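Local coordinates for protein alpha-L-arabinofuranosidase B (Aspergillus kawachii, PDB 6SXT) that hydrolyses terminal non-reducing alpha-L-arabinofuranosyl residues from arabinoxylan, arabinan and related plant polysaccharides, with retention of configuration, at residues A88-D102 and I275-Q287. Residues are numbered along the deposited sequence; the frame is centred on the assembly and turned at random.
Sequences APPGGFDGPDTDGYD and ILGIGGDNSNGAQ. With LXE ([(1~{S},2~{S},3~{S},4~{S})-2-(hydroxymethyl)-3,4-bis(oxidanyl)cyclopentyl]azanium), chain G.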
loop_
_atom_site.group_PDB
_atom_site.type_symbol
_atom_site.label_atom_id
_atom_site.label_comp_id
_atom_site.label_asym_id
_atom_site.label_seq_id
_atom_site.Cartn_x
_atom_site.Cartn_y
_atom_site.Cartn_z
ATOM N N ALA A 88 8.842 10.161 -2.728
ATOM C CA ALA A 88 9.716 9.923 -3.869
ATOM C C ALA A 88 9.566 11.092 -4.846
ATOM O O ALA A 88 8.471 11.577 -5.170
ATOM C CB ALA A 88 9.427 8.636 -4.539
ATOM N N PRO A 89 10.726 11.505 -5.410
ATOM C CA PRO A 89 10.730 12.610 -6.373
ATOM C C PRO A 89 10.443 12.184 -7.793
ATOM O O PRO A 89 10.604 11.042 -8.194
ATOM C CB PRO A 89 12.191 13.074 -6.262
ATOM C CG PRO A 89 12.976 11.802 -6.038
ATOM C CD PRO A 89 12.063 11.006 -5.102
ATOM N N PRO A 90 10.134 13.168 -8.667
ATOM C CA PRO A 90 10.022 12.860 -10.080
ATOM C C PRO A 90 11.340 12.324 -10.638
ATOM O O PRO A 90 12.433 12.683 -10.167
ATOM C CB PRO A 90 9.666 14.260 -10.662
ATOM C CG PRO A 90 10.283 15.210 -9.737
ATOM C CD PRO A 90 10.048 14.597 -8.356
ATOM N N GLY A 91 11.240 11.495 -11.658
ATOM C CA GLY A 91 12.414 10.950 -12.341
ATOM C C GLY A 91 12.156 10.834 -13.833
ATOM O O GLY A 91 11.561 11.776 -14.427
ATOM N N GLY A 92 12.468 9.686 -14.416
ATOM C CA GLY A 92 12.103 9.384 -15.807
ATOM C C GLY A 92 10.631 9.582 -16.038
ATOM O O GLY A 92 10.230 10.115 -17.090
ATOM N N PHE A 93 9.793 9.213 -15.050
ATOM C CA PHE A 93 8.357 9.471 -15.018
ATOM C C PHE A 93 8.051 10.441 -13.900
ATOM O O PHE A 93 8.711 10.443 -12.820
ATOM C CB PHE A 93 7.579 8.168 -14.840
ATOM C CG PHE A 93 7.731 7.208 -15.981
ATOM C CD1 PHE A 93 6.875 7.287 -17.070
ATOM C CD2 PHE A 93 8.721 6.250 -15.973
ATOM C CE1 PHE A 93 6.990 6.376 -18.107
ATOM C CE2 PHE A 93 8.875 5.362 -17.032
ATOM C CZ PHE A 93 8.007 5.443 -18.103
ATOM N N ASP A 94 7.060 11.269 -14.160
ATOM C CA ASP A 94 6.495 12.131 -13.109
ATOM C C ASP A 94 5.494 11.317 -12.282
ATOM O O ASP A 94 4.746 10.494 -12.818
ATOM C CB ASP A 94 5.746 13.322 -13.687
ATOM C CG ASP A 94 6.700 14.404 -14.176
ATOM O OD1 ASP A 94 7.810 14.507 -13.640
ATOM O OD2 ASP A 94 6.291 15.146 -15.083
ATOM N N GLY A 95 5.478 11.611 -11.008
ATOM C CA GLY A 95 4.376 11.189 -10.143
ATOM C C GLY A 95 3.225 12.181 -10.242
ATOM O O GLY A 95 3.316 13.243 -10.895
ATOM N N PRO A 96 2.100 11.888 -9.572
ATOM C CA PRO A 96 0.892 12.696 -9.680
ATOM C C PRO A 96 0.737 13.816 -8.667
ATOM O O PRO A 96 -0.286 14.506 -8.666
ATOM C CB PRO A 96 -0.214 11.651 -9.439
ATOM C CG PRO A 96 0.415 10.703 -8.433
ATOM C CD PRO A 96 1.865 10.615 -8.866
ATOM N N ASP A 97 1.739 13.976 -7.791
ATOM C CA ASP A 97 1.675 14.916 -6.673
ATOM C C ASP A 97 2.363 16.212 -7.090
ATOM O O ASP A 97 2.865 16.313 -8.249
ATOM C CB ASP A 97 2.259 14.332 -5.379
ATOM C CG ASP A 97 1.518 14.721 -4.141
ATOM O OD1 ASP A 97 1.321 15.934 -3.910
ATOM O OD2 ASP A 97 1.156 13.806 -3.344
ATOM N N THR A 98 2.407 17.145 -6.164
ATOM C CA THR A 98 3.031 18.478 -6.386
ATOM C C THR A 98 4.422 18.326 -6.994
ATOM O O THR A 98 5.240 17.539 -6.493
ATOM C CB THR A 98 3.077 19.262 -5.072
ATOM O OG1 THR A 98 1.726 19.372 -4.650
ATOM C CG2 THR A 98 3.660 20.660 -5.233
ATOM N N ASP A 99 4.666 19.046 -8.101
ATOM C CA ASP A 99 5.979 19.122 -8.769
ATOM C C ASP A 99 6.402 17.733 -9.279
ATOM O O ASP A 99 7.589 17.546 -9.467
ATOM C CB ASP A 99 7.021 19.725 -7.838
ATOM C CG ASP A 99 6.766 21.204 -7.572
ATOM O OD1 ASP A 99 6.082 21.826 -8.383
ATOM O OD2 ASP A 99 7.146 21.658 -6.509
ATOM N N GLY A 100 5.467 16.804 -9.513
ATOM C CA GLY A 100 5.757 15.466 -10.039
ATOM C C GLY A 100 6.319 14.521 -8.983
ATOM O O GLY A 100 6.779 13.432 -9.370
ATOM N N TYR A 101 6.292 14.909 -7.719
ATOM C CA TYR A 101 6.552 13.933 -6.625
ATOM C C TYR A 101 5.455 12.879 -6.639
ATOM O O TYR A 101 4.368 13.025 -7.224
ATOM C CB TYR A 101 6.610 14.593 -5.246
ATOM C CG TYR A 101 7.960 15.170 -4.957
ATOM C CD1 TYR A 101 8.378 16.352 -5.570
ATOM C CD2 TYR A 101 8.816 14.577 -4.041
ATOM C CE1 TYR A 101 9.645 16.853 -5.325
ATOM C CE2 TYR A 101 10.082 15.065 -3.802
ATOM C CZ TYR A 101 10.501 16.196 -4.469
ATOM O OH TYR A 101 11.739 16.708 -4.184
ATOM N N ASP A 102 5.798 11.741 -6.026
ATOM C CA ASP A 102 4.794 10.685 -5.831
ATOM C C ASP A 102 3.976 10.979 -4.587
ATOM O O ASP A 102 4.333 11.818 -3.771
ATOM C CB ASP A 102 5.512 9.357 -5.710
ATOM C CG ASP A 102 6.248 8.898 -6.954
ATOM O OD1 ASP A 102 5.952 9.421 -8.056
ATOM O OD2 ASP A 102 7.166 8.074 -6.813
ATOM N N ILE A 275 14.469 2.369 -3.109
ATOM C CA ILE A 275 13.100 2.702 -3.574
ATOM C C ILE A 275 12.091 1.825 -2.847
ATOM O O ILE A 275 12.457 0.688 -2.441
ATOM C CB ILE A 275 12.925 2.538 -5.087
ATOM C CG1 ILE A 275 13.353 1.153 -5.548
ATOM C CG2 ILE A 275 13.620 3.677 -5.825
ATOM C CD1 ILE A 275 13.192 0.863 -7.035
ATOM N N LEU A 276 10.892 2.315 -2.701
ATOM C CA LEU A 276 9.768 1.515 -2.178
ATOM C C LEU A 276 8.506 1.892 -2.951
ATOM O O LEU A 276 8.099 3.072 -2.904
ATOM C CB LEU A 276 9.585 1.756 -0.688
ATOM C CG LEU A 276 8.328 1.092 -0.128
ATOM C CD1 LEU A 276 8.328 -0.401 -0.298
ATOM C CD2 LEU A 276 8.164 1.450 1.330
ATOM N N GLY A 277 7.938 0.927 -3.671
ATOM C CA GLY A 277 6.600 1.069 -4.276
ATOM C C GLY A 277 6.619 1.469 -5.740
ATOM O O GLY A 277 5.556 1.548 -6.318
ATOM N N ILE A 278 7.804 1.741 -6.275
ATOM C CA ILE A 278 8.022 2.377 -7.604
ATOM C C ILE A 278 9.194 1.708 -8.286
ATOM O O ILE A 278 9.999 1.003 -7.639
ATOM C CB ILE A 278 8.288 3.878 -7.416
ATOM C CG1 ILE A 278 9.423 4.110 -6.411
ATOM C CG2 ILE A 278 7.020 4.598 -7.047
ATOM C CD1 ILE A 278 10.018 5.480 -6.484
ATOM N N GLY A 279 9.316 1.917 -9.602
ATOM C CA GLY A 279 10.540 1.515 -10.294
ATOM C C GLY A 279 11.647 2.525 -10.172
ATOM O O GLY A 279 11.440 3.648 -9.593
ATOM N N GLY A 280 12.850 2.140 -10.577
ATOM C CA GLY A 280 14.018 3.002 -10.377
ATOM C C GLY A 280 13.936 4.275 -11.209
ATOM O O GLY A 280 14.496 5.286 -10.766
ATOM N N ASP A 281 13.183 4.252 -12.299
ATOM C CA ASP A 281 12.950 5.465 -13.137
ATOM C C ASP A 281 11.717 6.233 -12.685
ATOM O O ASP A 281 11.170 7.125 -13.381
ATOM C CB ASP A 281 12.843 5.067 -14.610
ATOM C CG ASP A 281 11.759 4.061 -14.891
ATOM O OD1 ASP A 281 10.981 3.708 -13.951
ATOM O OD2 ASP A 281 11.710 3.580 -16.046
ATOM N N ASN A 282 11.205 5.934 -11.479
ATOM C CA ASN A 282 9.957 6.489 -10.928
ATOM C C ASN A 282 8.716 5.972 -11.661
ATOM O O ASN A 282 7.689 6.599 -11.542
ATOM C CB ASN A 282 9.953 8.029 -10.773
ATOM C CG ASN A 282 8.843 8.477 -9.853
ATOM O OD1 ASN A 282 8.039 9.420 -10.160
ATOM N ND2 ASN A 282 8.767 7.774 -8.726
ATOM N N SER A 283 8.781 4.850 -12.354
ATOM C CA SER A 283 7.561 4.184 -12.833
ATOM C C SER A 283 6.636 4.065 -11.626
ATOM O O SER A 283 7.080 3.469 -10.633
ATOM C CB SER A 283 7.817 2.842 -13.443
ATOM O OG SER A 283 8.568 2.935 -14.674
ATOM N N ASN A 284 5.431 4.586 -11.698
ATOM C CA ASN A 284 4.557 4.725 -10.502
ATOM C C ASN A 284 3.142 4.208 -10.749
ATOM O O ASN A 284 2.213 4.804 -10.232
ATOM C CB ASN A 284 4.643 6.124 -9.910
ATOM C CG ASN A 284 4.180 7.310 -10.761
ATOM O OD1 ASN A 284 3.028 7.798 -10.620
ATOM N ND2 ASN A 284 5.087 7.839 -11.547
ATOM N N GLY A 285 2.988 3.151 -11.525
ATOM C CA GLY A 285 1.662 2.581 -11.792
ATOM C C GLY A 285 1.258 1.461 -10.844
ATOM O O GLY A 285 0.091 1.067 -10.866
ATOM N N ALA A 286 2.206 0.965 -10.039
ATOM C CA ALA A 286 1.981 -0.264 -9.251
ATOM C C ALA A 286 1.279 0.047 -7.932
ATOM O O ALA A 286 1.239 1.193 -7.444
ATOM C CB ALA A 286 3.281 -0.993 -9.022
ATOM N N GLN A 287 0.766 -1.015 -7.339
ATOM C CA GLN A 287 0.217 -0.960 -5.987
ATOM C C GLN A 287 0.753 -2.145 -5.198
ATOM O O GLN A 287 1.098 -3.176 -5.768
ATOM C CB GLN A 287 -1.317 -0.902 -6.002
ATOM C CG GLN A 287 -1.960 -2.157 -6.546
ATOM C CD GLN A 287 -3.448 -2.024 -6.790
ATOM O OE1 GLN A 287 -3.967 -0.893 -6.814
ATOM N NE2 GLN A 287 -4.160 -3.151 -6.932
HETATM C "C1'" LXE G . 13.582 0.622 -15.518
HETATM C "C2'" LXE G . 12.903 0.875 -14.171
HETATM O "O2'" LXE G . 13.743 1.523 -13.286
HETATM C "C3'" LXE G . 12.575 -0.499 -13.774
HETATM O "O3'" LXE G . 11.691 -0.456 -12.577
HETATM C "C4'" LXE G . 11.808 -0.977 -14.988
HETATM C "C5'" LXE G . 11.803 -2.488 -15.130
HETATM O "O5'" LXE G . 13.080 -3.085 -15.099
HETATM C "C6'" LXE G . 12.548 -0.252 -16.183
HETATM N "N1'" LXE G . 11.498 0.541 -16.884
#
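The F93 ring runs alongside the D281 side chain, an example of a second loop packing against a catalytic acid. The ring turns an edge to the carboxylate, with CE2 3.5 Å from OD2 of D281 and the two planes 78° apart. At their bases the backbones are joined, F93 N donating to D281 O (3.0 Å). D281, the proton donor, is also held from its own loop. CG sits between its backbone N and carbonyl carbon (chi1 57°), a turn that brings OD1 within range of both S283 N, closing an Asx turn, and S283 OG, 2.6 Å away; both reach OD1 from the same face. OD2 accepts from N1' of the covalently bound inhibitor at 3.2 Å.

Further along, N284 spans the loops with one amide nitrogen: ND2 donates to N282 O of its own loop and to D94 O across the contact, 3.0 Å away, the latter from above the carbonyl plane. Its OD1 meets P96 CD at 3.5 Å. Between these two grips N282 enters the other loop, CG anti to its backbone N, and reaches toward the buried D102, which extends to meet it; amide and carboxylate come together lying nearly flat in one plane, 18° apart. I278 closes the inner end, CD1 against A88 CB (3.8 Å) and CG2 beside D102 OD2.

Both segments leave the same four-stranded antiparallel sheet: 88-102 follows an edge strand, 86-87, while the segment 275-287 starts on the last residues of strand 273-276. Strand 130-132 runs between these two strands, and its R131 touches A88, P89 and I278 and bonds to G280 O.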